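Local atomic coordinates of nucleoside permease NupG (Escherichia coli K-12, PDB entry 7DLA), a protein that transports a broad range of purine and pyrimidine nucleosides across the bacterial inner membrane, driven by the proton motive force. Residues V150-F155 with A253-S258; A211-F216 with F396-M401; A222-T227 with V289-R294; I259-E264 with I316-A321. The protein carries 1 engineered substitution. All blocks are in the same frame, centred on the assembly; numbering follows the deposited sequence.

Interaction 1. Residues V150-F155 with A253-S258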
loop_
_atom_site.group_PDB
_atom_site.type_symbol
_atom_site.label_atom_id
_atom_site.label_comp_id
_atom_site.label_asym_id
_atom_site.label_seq_id
_atom_site.Cartn_x
_atom_site.Cartn_y
_atom_site.Cartn_z
ATOM N N VAL A 150 -7.804 4.365 -16.088
ATOM C CA VAL A 150 -8.434 3.051 -16.211
ATOM C C VAL A 150 -9.908 3.136 -15.850
ATOM O O VAL A 150 -10.747 2.496 -16.488
ATOM C CB VAL A 150 -7.680 2.002 -15.368
ATOM C CG1 VAL A 150 -8.571 0.781 -15.034
ATOM C CG2 VAL A 150 -6.438 1.550 -16.113
ATOM N N SER A 151 -10.264 3.961 -14.859
ATOM C CA SER A 151 -11.682 4.142 -14.584
ATOM C C SER A 151 -12.407 4.728 -15.795
ATOM O O SER A 151 -13.412 4.171 -16.247
ATOM C CB SER A 151 -11.885 5.020 -13.353
ATOM O OG SER A 151 -13.212 4.883 -12.867
ATOM N N LEU A 152 -11.889 5.832 -16.350
ATOM C CA LEU A 152 -12.604 6.575 -17.386
ATOM C C LEU A 152 -12.565 5.878 -18.736
ATOM O O LEU A 152 -13.451 6.098 -19.570
ATOM C CB LEU A 152 -12.024 7.969 -17.530
ATOM C CG LEU A 152 -12.212 8.900 -16.350
ATOM C CD1 LEU A 152 -11.189 9.999 -16.457
ATOM C CD2 LEU A 152 -13.622 9.459 -16.372
ATOM N N SER A 153 -11.573 5.038 -18.973
ATOM C CA SER A 153 -11.517 4.303 -20.228
ATOM C C SER A 153 -12.424 3.080 -20.260
ATOM O O SER A 153 -12.435 2.370 -21.271
ATOM C CB SER A 153 -10.084 3.866 -20.482
ATOM O OG SER A 153 -9.228 4.923 -20.108
ATOM N N GLY A 154 -13.149 2.793 -19.187
ATOM C CA GLY A 154 -13.922 1.569 -19.108
ATOM C C GLY A 154 -13.148 0.278 -18.928
ATOM O O GLY A 154 -13.602 -0.766 -19.401
ATOM N N PHE A 155 -12.007 0.304 -18.235
ATOM C CA PHE A 155 -11.186 -0.889 -18.015
ATOM C C PHE A 155 -11.060 -1.275 -16.544
ATOM O O PHE A 155 -10.134 -2.016 -16.183
ATOM C CB PHE A 155 -9.789 -0.711 -18.601
ATOM C CG PHE A 155 -9.777 -0.446 -20.067
ATOM C CD1 PHE A 155 -10.661 -1.099 -20.905
ATOM C CD2 PHE A 155 -8.858 0.426 -20.620
ATOM C CE1 PHE A 155 -10.635 -0.886 -22.257
ATOM C CE2 PHE A 155 -8.833 0.650 -21.984
ATOM C CZ PHE A 155 -9.724 -0.010 -22.798
ATOM N N ALA A 253 -15.799 3.819 -9.840
ATOM C CA ALA A 253 -15.469 3.788 -8.423
ATOM C C ALA A 253 -14.059 4.296 -8.183
ATOM O O ALA A 253 -13.822 5.018 -7.207
ATOM C CB ALA A 253 -15.627 2.377 -7.864
ATOM N N SER A 254 -13.114 3.942 -9.066
ATOM C CA SER A 254 -11.747 4.414 -8.908
ATOM C C SER A 254 -11.689 5.936 -8.817
ATOM O O SER A 254 -10.852 6.484 -8.089
ATOM C CB SER A 254 -10.876 3.886 -10.045
ATOM O OG SER A 254 -10.862 2.468 -10.042
ATOM N N ILE A 255 -12.633 6.632 -9.443
ATOM C CA ILE A 255 -12.649 8.089 -9.355
ATOM C C ILE A 255 -13.046 8.547 -7.952
ATOM O O ILE A 255 -12.534 9.551 -7.448
ATOM C CB ILE A 255 -13.585 8.668 -10.432
ATOM C CG1 ILE A 255 -13.180 8.104 -11.781
ATOM C CG2 ILE A 255 -13.477 10.178 -10.497
ATOM C CD1 ILE A 255 -11.735 8.311 -12.060
ATOM N N ILE A 256 -13.949 7.828 -7.289
ATOM C CA ILE A 256 -14.338 8.235 -5.937
ATOM C C ILE A 256 -13.296 7.784 -4.908
ATOM O O ILE A 256 -12.904 8.555 -4.020
ATOM C CB ILE A 256 -15.741 7.695 -5.612
ATOM C CG1 ILE A 256 -16.704 8.126 -6.725
ATOM C CG2 ILE A 256 -16.182 8.153 -4.201
ATOM C CD1 ILE A 256 -16.707 9.633 -6.995
ATOM N N MET A 257 -12.823 6.538 -5.038
ATOM C CA MET A 257 -11.728 6.043 -4.222
ATOM C C MET A 257 -10.495 6.927 -4.312
ATOM O O MET A 257 -9.741 6.999 -3.354
ATOM C CB MET A 257 -11.376 4.605 -4.622
ATOM C CG MET A 257 -12.506 3.586 -4.396
ATOM S SD MET A 257 -12.886 3.200 -2.648
ATOM C CE MET A 257 -11.388 2.457 -2.002
ATOM N N SER A 258 -10.252 7.598 -5.436
ATOM C CA SER A 258 -9.038 8.412 -5.528
ATOM C C SER A 258 -8.957 9.447 -4.405
ATOM O O SER A 258 -7.866 9.708 -3.865
ATOM C CB SER A 258 -8.976 9.097 -6.882
ATOM O OG SER A 258 -10.084 9.960 -7.003
#

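Interaction 2. Residues A211-F216 with F396-M401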
loop_
_atom_site.group_PDB
_atom_site.type_symbol
_atom_site.label_atom_id
_atom_site.label_comp_id
_atom_site.label_asym_id
_atom_site.label_seq_id
_atom_site.Cartn_x
_atom_site.Cartn_y
_atom_site.Cartn_z
ATOM N N ALA A 211 7.206 -5.551 22.690
ATOM C CA ALA A 211 6.513 -6.719 22.160
ATOM C C ALA A 211 5.024 -6.436 22.024
ATOM O O ALA A 211 4.412 -6.697 20.973
ATOM C CB ALA A 211 6.757 -7.927 23.065
ATOM N N ILE A 212 4.433 -5.892 23.091
ATOM C CA ILE A 212 3.034 -5.480 23.060
ATOM C C ILE A 212 2.790 -4.559 21.873
ATOM O O ILE A 212 1.842 -4.753 21.094
ATOM C CB ILE A 212 2.647 -4.804 24.389
ATOM C CG1 ILE A 212 2.311 -5.847 25.456
ATOM C CG2 ILE A 212 1.473 -3.856 24.188
ATOM C CD1 ILE A 212 1.252 -6.787 25.044
ATOM N N PHE A 213 3.671 -3.566 21.694
ATOM C CA PHE A 213 3.445 -2.575 20.644
ATOM C C PHE A 213 3.481 -3.201 19.252
ATOM O O PHE A 213 2.654 -2.883 18.397
ATOM C CB PHE A 213 4.469 -1.456 20.707
ATOM C CG PHE A 213 4.139 -0.360 19.788
ATOM C CD1 PHE A 213 2.936 0.308 19.913
ATOM C CD2 PHE A 213 4.934 -0.106 18.687
ATOM C CE1 PHE A 213 2.580 1.312 19.009
ATOM C CE2 PHE A 213 4.588 0.889 17.759
ATOM C CZ PHE A 213 3.410 1.601 17.919
ATOM N N PHE A 214 4.451 -4.081 19.003
ATOM C CA PHE A 214 4.596 -4.684 17.683
ATOM C C PHE A 214 3.414 -5.578 17.337
ATOM O O PHE A 214 2.906 -5.535 16.205
ATOM C CB PHE A 214 5.900 -5.475 17.580
ATOM C CG PHE A 214 7.125 -4.613 17.466
ATOM C CD1 PHE A 214 7.075 -3.416 16.780
ATOM C CD2 PHE A 214 8.345 -5.031 17.975
ATOM C CE1 PHE A 214 8.203 -2.625 16.650
ATOM C CE2 PHE A 214 9.471 -4.247 17.836
ATOM C CZ PHE A 214 9.397 -3.041 17.180
ATOM N N ILE A 215 2.969 -6.418 18.274
ATOM C CA ILE A 215 1.818 -7.247 17.919
ATOM C C ILE A 215 0.595 -6.377 17.706
ATOM O O ILE A 215 -0.210 -6.634 16.806
ATOM C CB ILE A 215 1.555 -8.353 18.950
ATOM C CG1 ILE A 215 2.837 -9.134 19.208
ATOM C CG2 ILE A 215 0.493 -9.308 18.420
ATOM C CD1 ILE A 215 2.599 -10.538 19.714
ATOM N N PHE A 216 0.436 -5.324 18.508
ATOM C CA PHE A 216 -0.610 -4.365 18.191
ATOM C C PHE A 216 -0.439 -3.798 16.795
ATOM O O PHE A 216 -1.414 -3.490 16.107
ATOM C CB PHE A 216 -0.619 -3.208 19.165
ATOM C CG PHE A 216 -1.779 -2.311 18.947
ATOM C CD1 PHE A 216 -3.069 -2.789 19.109
ATOM C CD2 PHE A 216 -1.597 -1.033 18.465
ATOM C CE1 PHE A 216 -4.160 -1.979 18.886
ATOM C CE2 PHE A 216 -2.679 -0.220 18.222
ATOM C CZ PHE A 216 -3.964 -0.690 18.443
ATOM N N PHE A 396 -10.067 0.218 21.898
ATOM C CA PHE A 396 -10.147 -0.044 23.331
ATOM C C PHE A 396 -8.800 -0.486 23.854
ATOM O O PHE A 396 -8.265 0.098 24.798
ATOM C CB PHE A 396 -11.186 -1.116 23.650
ATOM C CG PHE A 396 -12.578 -0.616 23.619
ATOM C CD1 PHE A 396 -12.837 0.732 23.423
ATOM C CD2 PHE A 396 -13.625 -1.477 23.817
ATOM C CE1 PHE A 396 -14.125 1.209 23.401
ATOM C CE2 PHE A 396 -14.893 -1.014 23.807
ATOM C CZ PHE A 396 -15.153 0.337 23.590
ATOM N N ALA A 397 -8.232 -1.515 23.225
ATOM C CA ALA A 397 -6.962 -2.034 23.694
ATOM C C ALA A 397 -5.879 -0.972 23.631
ATOM O O ALA A 397 -4.966 -0.957 24.466
ATOM C CB ALA A 397 -6.567 -3.256 22.893
ATOM N N PHE A 398 -5.941 -0.073 22.650
ATOM C CA PHE A 398 -4.880 0.923 22.616
ATOM C C PHE A 398 -5.038 1.922 23.746
ATOM O O PHE A 398 -4.045 2.306 24.366
ATOM C CB PHE A 398 -4.852 1.620 21.262
ATOM C CG PHE A 398 -3.672 2.538 21.083
ATOM C CD1 PHE A 398 -2.472 2.048 20.593
ATOM C CD2 PHE A 398 -3.752 3.876 21.422
ATOM C CE1 PHE A 398 -1.384 2.880 20.427
ATOM C CE2 PHE A 398 -2.659 4.709 21.266
ATOM C CZ PHE A 398 -1.481 4.210 20.766
ATOM N N MET A 399 -6.281 2.314 24.033
ATOM C CA MET A 399 -6.578 3.166 25.180
ATOM C C MET A 399 -6.077 2.548 26.491
ATOM O O MET A 399 -5.502 3.249 27.336
ATOM C CB MET A 399 -8.077 3.413 25.204
ATOM C CG MET A 399 -8.498 4.820 24.827
ATOM S SD MET A 399 -10.267 4.839 24.467
ATOM C CE MET A 399 -10.557 6.578 24.123
ATOM N N ALA A 400 -6.281 1.237 26.669
ATOM C CA ALA A 400 -5.653 0.531 27.780
ATOM C C ALA A 400 -4.151 0.764 27.775
ATOM O O ALA A 400 -3.607 1.287 28.747
ATOM C CB ALA A 400 -5.968 -0.962 27.739
ATOM N N MET A 401 -3.465 0.422 26.678
ATOM C CA MET A 401 -2.006 0.552 26.687
ATOM C C MET A 401 -1.523 1.986 26.963
ATOM O O MET A 401 -0.488 2.147 27.621
ATOM C CB MET A 401 -1.364 0.060 25.389
ATOM C CG MET A 401 -0.159 0.954 24.942
ATOM S SD MET A 401 0.964 0.307 23.694
ATOM C CE MET A 401 2.052 1.695 23.524
#

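Interaction 3. Residues A222-T227 with V289-R294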
loop_
_atom_site.group_PDB
_atom_site.type_symbol
_atom_site.label_atom_id
_atom_site.label_comp_id
_atom_site.label_asym_id
_atom_site.label_seq_id
_atom_site.Cartn_x
_atom_site.Cartn_y
_atom_site.Cartn_z
ATOM N N ALA A 222 -3.298 -5.030 9.871
ATOM C CA ALA A 222 -4.099 -5.946 9.076
ATOM C C ALA A 222 -5.237 -5.219 8.371
ATOM O O ALA A 222 -5.554 -5.537 7.224
ATOM C CB ALA A 222 -4.622 -7.091 9.932
ATOM N N GLU A 223 -5.841 -4.215 8.998
ATOM C CA GLU A 223 -6.953 -3.554 8.322
ATOM C C GLU A 223 -6.524 -2.373 7.451
ATOM O O GLU A 223 -7.379 -1.604 7.005
ATOM C CB GLU A 223 -8.021 -3.082 9.307
ATOM C CG GLU A 223 -7.686 -1.799 10.043
ATOM C CD GLU A 223 -8.437 -1.701 11.330
ATOM O OE1 GLU A 223 -8.764 -2.771 11.864
ATOM O OE2 GLU A 223 -8.704 -0.580 11.815
ATOM N N LEU A 224 -5.231 -2.208 7.189
ATOM C CA LEU A 224 -4.794 -0.980 6.524
ATOM C C LEU A 224 -5.265 -0.911 5.075
ATOM O O LEU A 224 -5.662 0.163 4.606
ATOM C CB LEU A 224 -3.271 -0.844 6.596
ATOM C CG LEU A 224 -2.705 -0.190 7.854
ATOM C CD1 LEU A 224 -1.216 -0.095 7.733
ATOM C CD2 LEU A 224 -3.295 1.188 8.037
ATOM N N GLN A 225 -5.131 -2.015 4.340
ATOM C CA GLN A 225 -5.426 -2.053 2.881
ATOM C C GLN A 225 -6.820 -2.582 2.545
ATOM O O GLN A 225 -7.162 -2.555 1.376
ATOM C CB GLN A 225 -4.454 -3.010 2.206
ATOM C CG GLN A 225 -3.086 -3.024 2.850
ATOM C CD GLN A 225 -2.250 -1.907 2.293
ATOM O OE1 GLN A 225 -2.726 -1.092 1.520
ATOM N NE2 GLN A 225 -0.997 -1.856 2.695
ATOM N N ILE A 226 -7.606 -2.990 3.534
ATOM C CA ILE A 226 -8.955 -3.593 3.323
ATOM C C ILE A 226 -9.797 -2.727 2.399
ATOM O O ILE A 226 -10.404 -3.253 1.498
ATOM C CB ILE A 226 -9.674 -3.771 4.662
ATOM C CG1 ILE A 226 -9.074 -4.913 5.468
ATOM C CG2 ILE A 226 -11.152 -3.983 4.432
ATOM C CD1 ILE A 226 -9.878 -5.231 6.660
ATOM N N THR A 227 -9.825 -1.432 2.664
ATOM C CA THR A 227 -10.559 -0.439 1.856
ATOM C C THR A 227 -9.988 -0.441 0.434
ATOM O O THR A 227 -10.760 -0.407 -0.513
ATOM C CB THR A 227 -10.398 0.892 2.581
ATOM O OG1 THR A 227 -10.623 1.975 1.692
ATOM C CG2 THR A 227 -9.010 1.021 3.159
ATOM N N VAL A 289 -9.044 5.887 15.761
ATOM C CA VAL A 289 -10.438 6.318 15.767
ATOM C C VAL A 289 -10.914 6.585 14.343
ATOM O O VAL A 289 -12.055 6.248 13.971
ATOM C CB VAL A 289 -10.599 7.547 16.685
ATOM C CG1 VAL A 289 -11.926 8.274 16.444
ATOM C CG2 VAL A 289 -10.490 7.105 18.118
ATOM N N ALA A 290 -10.044 7.168 13.514
ATOM C CA ALA A 290 -10.428 7.464 12.140
ATOM C C ALA A 290 -10.800 6.194 11.372
ATOM O O ALA A 290 -11.703 6.223 10.533
ATOM C CB ALA A 290 -9.298 8.224 11.441
ATOM N N TRP A 291 -10.116 5.074 11.640
ATOM C CA TRP A 291 -10.493 3.832 10.961
ATOM C C TRP A 291 -11.926 3.423 11.287
ATOM O O TRP A 291 -12.661 2.931 10.412
ATOM C CB TRP A 291 -9.532 2.694 11.302
ATOM C CG TRP A 291 -8.276 2.720 10.502
ATOM C CD1 TRP A 291 -7.013 2.997 10.941
ATOM C CD2 TRP A 291 -8.171 2.509 9.082
ATOM N NE1 TRP A 291 -6.121 2.935 9.881
ATOM C CE2 TRP A 291 -6.811 2.642 8.735
ATOM C CE3 TRP A 291 -9.099 2.208 8.072
ATOM C CZ2 TRP A 291 -6.355 2.491 7.422
ATOM C CZ3 TRP A 291 -8.642 2.057 6.759
ATOM C CH2 TRP A 291 -7.284 2.198 6.448
ATOM N N ILE A 292 -12.331 3.589 12.548
ATOM C CA ILE A 292 -13.721 3.341 12.922
ATOM C C ILE A 292 -14.633 4.140 12.015
ATOM O O ILE A 292 -15.510 3.585 11.336
ATOM C CB ILE A 292 -13.975 3.724 14.390
ATOM C CG1 ILE A 292 -13.051 2.961 15.332
ATOM C CG2 ILE A 292 -15.457 3.501 14.742
ATOM C CD1 ILE A 292 -13.202 3.388 16.766
ATOM N N LEU A 293 -14.432 5.467 12.025
ATOM C CA LEU A 293 -15.272 6.355 11.221
ATOM C C LEU A 293 -15.293 5.947 9.751
ATOM O O LEU A 293 -16.348 5.964 9.100
ATOM C CB LEU A 293 -14.779 7.778 11.338
ATOM C CG LEU A 293 -15.291 8.666 12.437
ATOM C CD1 LEU A 293 -14.190 9.660 12.697
ATOM C CD2 LEU A 293 -16.518 9.385 11.934
ATOM N N ARG A 294 -14.133 5.585 9.212
ATOM C CA ARG A 294 -14.026 5.186 7.817
ATOM C C ARG A 294 -14.962 4.014 7.533
ATOM O O ARG A 294 -15.892 4.124 6.715
ATOM C CB ARG A 294 -12.561 4.832 7.529
ATOM C CG ARG A 294 -12.033 4.908 6.094
ATOM C CD ARG A 294 -12.626 3.863 5.162
ATOM N NE ARG A 294 -11.904 3.786 3.887
ATOM C CZ ARG A 294 -11.982 4.640 2.872
ATOM N NH1 ARG A 294 -12.781 5.703 2.932
ATOM N NH2 ARG A 294 -11.241 4.414 1.792
#

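Interaction 4. Residues I259-E264 with I316-A321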
loop_
_atom_site.group_PDB
_atom_site.type_symbol
_atom_site.label_atom_id
_atom_site.label_comp_id
_atom_site.label_asym_id
_atom_site.label_seq_id
_atom_site.Cartn_x
_atom_site.Cartn_y
_atom_site.Cartn_z
ATOM N N ILE A 259 -10.107 10.026 -4.029
ATOM C CA ILE A 259 -10.149 10.979 -2.926
ATOM C C ILE A 259 -9.452 10.410 -1.713
ATOM O O ILE A 259 -8.873 11.155 -0.913
ATOM C CB ILE A 259 -11.603 11.376 -2.629
ATOM C CG1 ILE A 259 -12.269 11.829 -3.925
ATOM C CG2 ILE A 259 -11.667 12.448 -1.548
ATOM C CD1 ILE A 259 -13.669 12.300 -3.741
ATOM N N SER A 260 -9.422 9.081 -1.601
ATOM C CA SER A 260 -8.642 8.440 -0.552
ATOM C C SER A 260 -7.159 8.789 -0.667
ATOM O O SER A 260 -6.548 9.256 0.308
ATOM C CB SER A 260 -8.869 6.928 -0.593
ATOM O OG SER A 260 -10.244 6.611 -0.350
ATOM N N GLN A 261 -6.569 8.614 -1.863
ATOM C CA GLN A 261 -5.144 8.907 -2.044
ATOM C C GLN A 261 -4.871 10.399 -1.969
ATOM O O GLN A 261 -3.851 10.839 -1.409
ATOM C CB GLN A 261 -4.668 8.377 -3.376
ATOM C CG GLN A 261 -5.407 7.164 -3.792
ATOM C CD GLN A 261 -5.330 6.080 -2.783
ATOM O OE1 GLN A 261 -6.346 5.535 -2.362
ATOM N NE2 GLN A 261 -4.115 5.708 -2.425
ATOM N N ILE A 262 -5.771 11.180 -2.555
ATOM C CA ILE A 262 -5.721 12.630 -2.428
ATOM C C ILE A 262 -5.556 13.020 -0.958
ATOM O O ILE A 262 -4.606 13.727 -0.569
ATOM C CB ILE A 262 -6.997 13.241 -3.032
ATOM C CG1 ILE A 262 -7.116 12.895 -4.498
ATOM C CG2 ILE A 262 -6.925 14.747 -3.030
ATOM C CD1 ILE A 262 -8.298 13.571 -5.152
ATOM N N SER A 263 -6.471 12.541 -0.110
ATOM C CA SER A 263 -6.474 12.966 1.289
ATOM C C SER A 263 -5.280 12.407 2.053
ATOM O O SER A 263 -4.788 13.050 2.982
ATOM C CB SER A 263 -7.772 12.544 1.969
ATOM O OG SER A 263 -7.889 13.227 3.184
ATOM N N GLU A 264 -4.802 11.221 1.667
ATOM C CA GLU A 264 -3.593 10.678 2.272
ATOM C C GLU A 264 -2.400 11.586 2.022
ATOM O O GLU A 264 -1.593 11.817 2.921
ATOM C CB GLU A 264 -3.295 9.299 1.713
ATOM C CG GLU A 264 -1.866 8.880 1.957
ATOM C CD GLU A 264 -1.578 7.510 1.404
ATOM O OE1 GLU A 264 -2.479 6.929 0.736
ATOM O OE2 GLU A 264 -0.476 6.994 1.696
ATOM N N ILE A 316 -12.194 11.126 2.816
ATOM C CA ILE A 316 -11.381 12.120 3.524
ATOM C C ILE A 316 -10.772 11.505 4.786
ATOM O O ILE A 316 -9.569 11.629 5.052
ATOM C CB ILE A 316 -12.230 13.350 3.884
ATOM C CG1 ILE A 316 -12.771 14.050 2.630
ATOM C CG2 ILE A 316 -11.389 14.301 4.753
ATOM C CD1 ILE A 316 -11.710 14.506 1.741
ATOM N N VAL A 317 -11.608 10.829 5.584
ATOM C CA VAL A 317 -11.127 10.237 6.828
ATOM C C VAL A 317 -10.030 9.221 6.569
ATOM O O VAL A 317 -9.140 9.012 7.416
ATOM C CB VAL A 317 -12.286 9.618 7.635
ATOM C CG1 VAL A 317 -11.856 9.413 9.051
ATOM C CG2 VAL A 317 -13.430 10.572 7.700
ATOM N N TYR A 318 -10.061 8.593 5.404
ATOM C CA TYR A 318 -9.083 7.554 5.104
ATOM C C TYR A 318 -7.655 8.084 5.176
ATOM O O TYR A 318 -6.733 7.350 5.540
ATOM C CB TYR A 318 -9.347 6.976 3.709
ATOM C CG TYR A 318 -8.238 6.096 3.204
ATOM C CD1 TYR A 318 -8.147 4.768 3.587
ATOM C CD2 TYR A 318 -7.252 6.604 2.394
ATOM C CE1 TYR A 318 -7.122 3.966 3.125
ATOM C CE2 TYR A 318 -6.226 5.822 1.940
ATOM C CZ TYR A 318 -6.161 4.511 2.300
ATOM O OH TYR A 318 -5.116 3.758 1.816
ATOM N N GLY A 319 -7.448 9.344 4.807
ATOM C CA GLY A 319 -6.087 9.814 4.636
ATOM C C GLY A 319 -5.368 9.948 5.959
ATOM O O GLY A 319 -4.255 9.444 6.139
ATOM N N CYS A 320 -5.986 10.656 6.895
ATOM C CA CYS A 320 -5.523 10.617 8.270
ATOM C C CYS A 320 -5.379 9.175 8.751
ATOM O O CYS A 320 -4.292 8.750 9.146
ATOM C CB CYS A 320 -6.494 11.413 9.135
ATOM S SG CYS A 320 -6.510 10.903 10.798
ATOM N N ALA A 321 -6.462 8.386 8.671
ATOM C CA ALA A 321 -6.420 7.008 9.164
ATOM C C ALA A 321 -5.182 6.240 8.692
ATOM O O ALA A 321 -4.541 5.544 9.483
ATOM C CB ALA A 321 -7.685 6.267 8.740
#

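Interaction 1. Residues V150-F155 with A253-S258
Ser151 carries most of this contact, its small side chain set against Ser254 and Ile255 in the first turns of helix 253-299. The CA atoms of Ser151 and Ser254 lie 5.7 Å apart, a close approach consistent with two small serines facing each other. Their methylenes meet directly, Ser151 CB lying 3.6 Å from Ser254 CB. With OG anti to the backbone N (chi1 -163°), the Ser151 hydroxyl passes beside Ile255, OG to CG1 being 3.4 Å, while its hydrogen-bonding partner is Glu156 OE1. The other carboxylate oxygen of Glu156 accepts a weak hydrogen bond from Ser254 N, so this acid, in the loop after helix 138-152, has a partner in each segment, the second only weakly held. Ile255 continues past the serine, and its CD1 comes within 3.5 Å of Ser151 CB. In the twelve-helix fold of the major facilitator superfamily this is where transmembrane helices 5 and 8 meet near their periplasmic ends. Leu152 adds a looser apolar touch from the surface side, its CG lying 4.4 Å from Ile255 CD1. Helix 138-152 then closes in a Schellman motif: Gly154 adopts a positive phi of 72°, and Phe155 N reaches back 3.1 Å to Val150 O. Beyond this turn the Phe155 ring packs on Met160 and Ile164 of helix 160-177.

Interaction 2. Residues A211-F216 with F396-M401
Aromatic and sulfur-containing side chains of residues 211-216 and 396-401 meet in an apolar contact between antiparallel transmembrane helices at the cytoplasmic side of the membrane. The helix segments run at 161° to one another, and their axes come no closer than 11.9 Å, a separation spanned by long side chains. Phe216 and Phe398 make the main bridge. Both have CG anti to the backbone N (chi1 -173° in each), and the two side chains cross at about a right angle. Phe216 CE2 approaches Phe398 CD1 at 3.3 Å, and CZ of Phe216 also reaches the CB of Phe398. The ring planes are inclined by 35° and the centroids lie 5.4 Å apart, an oblique pairing. Phe213, one turn back, touches Phe398 more loosely, rim to rim, with CE1 of Phe213 4.5 Å from CE1 of Phe398. Met401 reaches across with a chain extended beyond CG. Its methyl CE lies 4.0 Å from Phe213 CD1, while its sulfur SD is 4.2 Å from CG2 of Ile212 at the surface margin. Met285 and Ile288 of helix 253-299 pack against Phe398, and Phe332 of helix 305-335 meets both Phe213 and Met401. With neither charge nor hydrogen bond between the segments, this wholly apolar contact joins the cytoplasmic ends of transmembrane helices 7 and 12 of the major facilitator fold.

Interaction 3. Residues A222-T227 with V289-R294
A break in a transmembrane helix, between helix 208-222 and helix 226-236, packs here against the indole of Trp291, with Glu223, Leu224 and Thr227 lying around the ring. Glu223 O sits over one face, 3.8 Å above the plane and offset toward the rim. The side chains of Leu224 and Trp291 cross at about a right angle, Leu224 CD2 lying 3.4 Å from Trp291 CZ2, and Leu224 O lies obliquely to the six-membered part. The methyl of Thr227 comes in the ring plane at the edge, CG2 being 3.8 Å from Trp291 CZ3. The Glu223 carboxylate slides past in the opposite direction, its plane turned 78° from the ring; OE2 lies 3.4 Å from Trp291 CB but is hydrogen-bonded to Ser391 of helix 380-402. This interrupted seventh transmembrane helix of the major facilitator fold thus rests against the ninth largely through this indole. An alanine in place of Trp291 would probably leave Leu224 CD2 and the Thr227 methyl without their packing surface and open a gap between the broken segment and residues 289-294. One turn on, the chain of Arg294 bends at CD (chi2 -68°), and Thr227 OG1 lies at the guanidinium edge, somewhat tilted from its plane. NH2 donates to Thr227 OG1 at 2.5 Å with an N-H...O angle of 144°, and NE adds a weak bond of 3.1 Å to the same OG1. Ser260 and Ser314 also hydrogen-bond to this guanidinium, so the buried arginine is gripped by three neutral hydroxyls.

Interaction 4. Residues I259-E264 with I316-A321
Tyr318 and Glu264 lie side by side and point the same way, while Ser260 presses its methylene obliquely against the tyrosine ring. CB of Tyr318 points toward helix segment 259-264, and CG, anti to the backbone N (chi1 169°), comes beside Ser260. There Ser260 CB lies 3.4 Å from Tyr318 CD2, and the carbonyl oxygen of Ser260 meets the same ring edge in plane. The carboxylate of Glu264 is turned 69° from the ring, and its OE1 stands at the ring edge, 4.1 Å from Tyr318 CE2. The phenol oxygen itself is hydrogen-bonded to Asn228 of helix 226-236. An alanine at Tyr318 would probably leave Asn228 without this partner and open a gap beside Ser260 and Glu264. On the other flank Ser263 OG donates to Ile316 O at 3.0 Å, in the carbonyl plane and on a lone pair. That oxygen also receives Gly319 N from its own helix, so two donors hold it. Beyond it, Ile259 CG2 and Ile316 CD1 meet at 3.9 Å toward the surface. The axes of the two segments, from transmembrane helices 8 and 10, approach to 7.0 Å and cross at -46°. Gly319 is consistent with this closeness, its CA lying 3.5 Å from Glu264 N with no side chain between. One serine-carbonyl hydrogen bond thus holds the crossing, with packing round Tyr318 and Gly319; Ser260 O at the C-H rim of the ring probably makes a mildly favourable contact, to which the more distant Glu264 OE1 would add little.

Three of the contacts share helix 253-299. Interaction 1 and interaction 4 use adjoining parts of it, 17 Å apart between centres, so the contact with helix 138-152 is followed along the same helix by the packing at Tyr318. Interactions 3 and 4, with centres 11 Å apart, are tied by Arg294 NH2 and Ser260 OG at 3.2 Å, a probable hydrogen bond, and by Thr227 CG2 touching Tyr318 CE1. Met257 of interaction 1 reaches Thr227 of interaction 3, its CE 3.3 Å from the Thr227 O. Interaction 2 stands apart, centred 37 Å from interaction 1; its helix 208-222 runs into the break that interaction 3 covers, nearest atoms of the two contacts being about 6 Å apart.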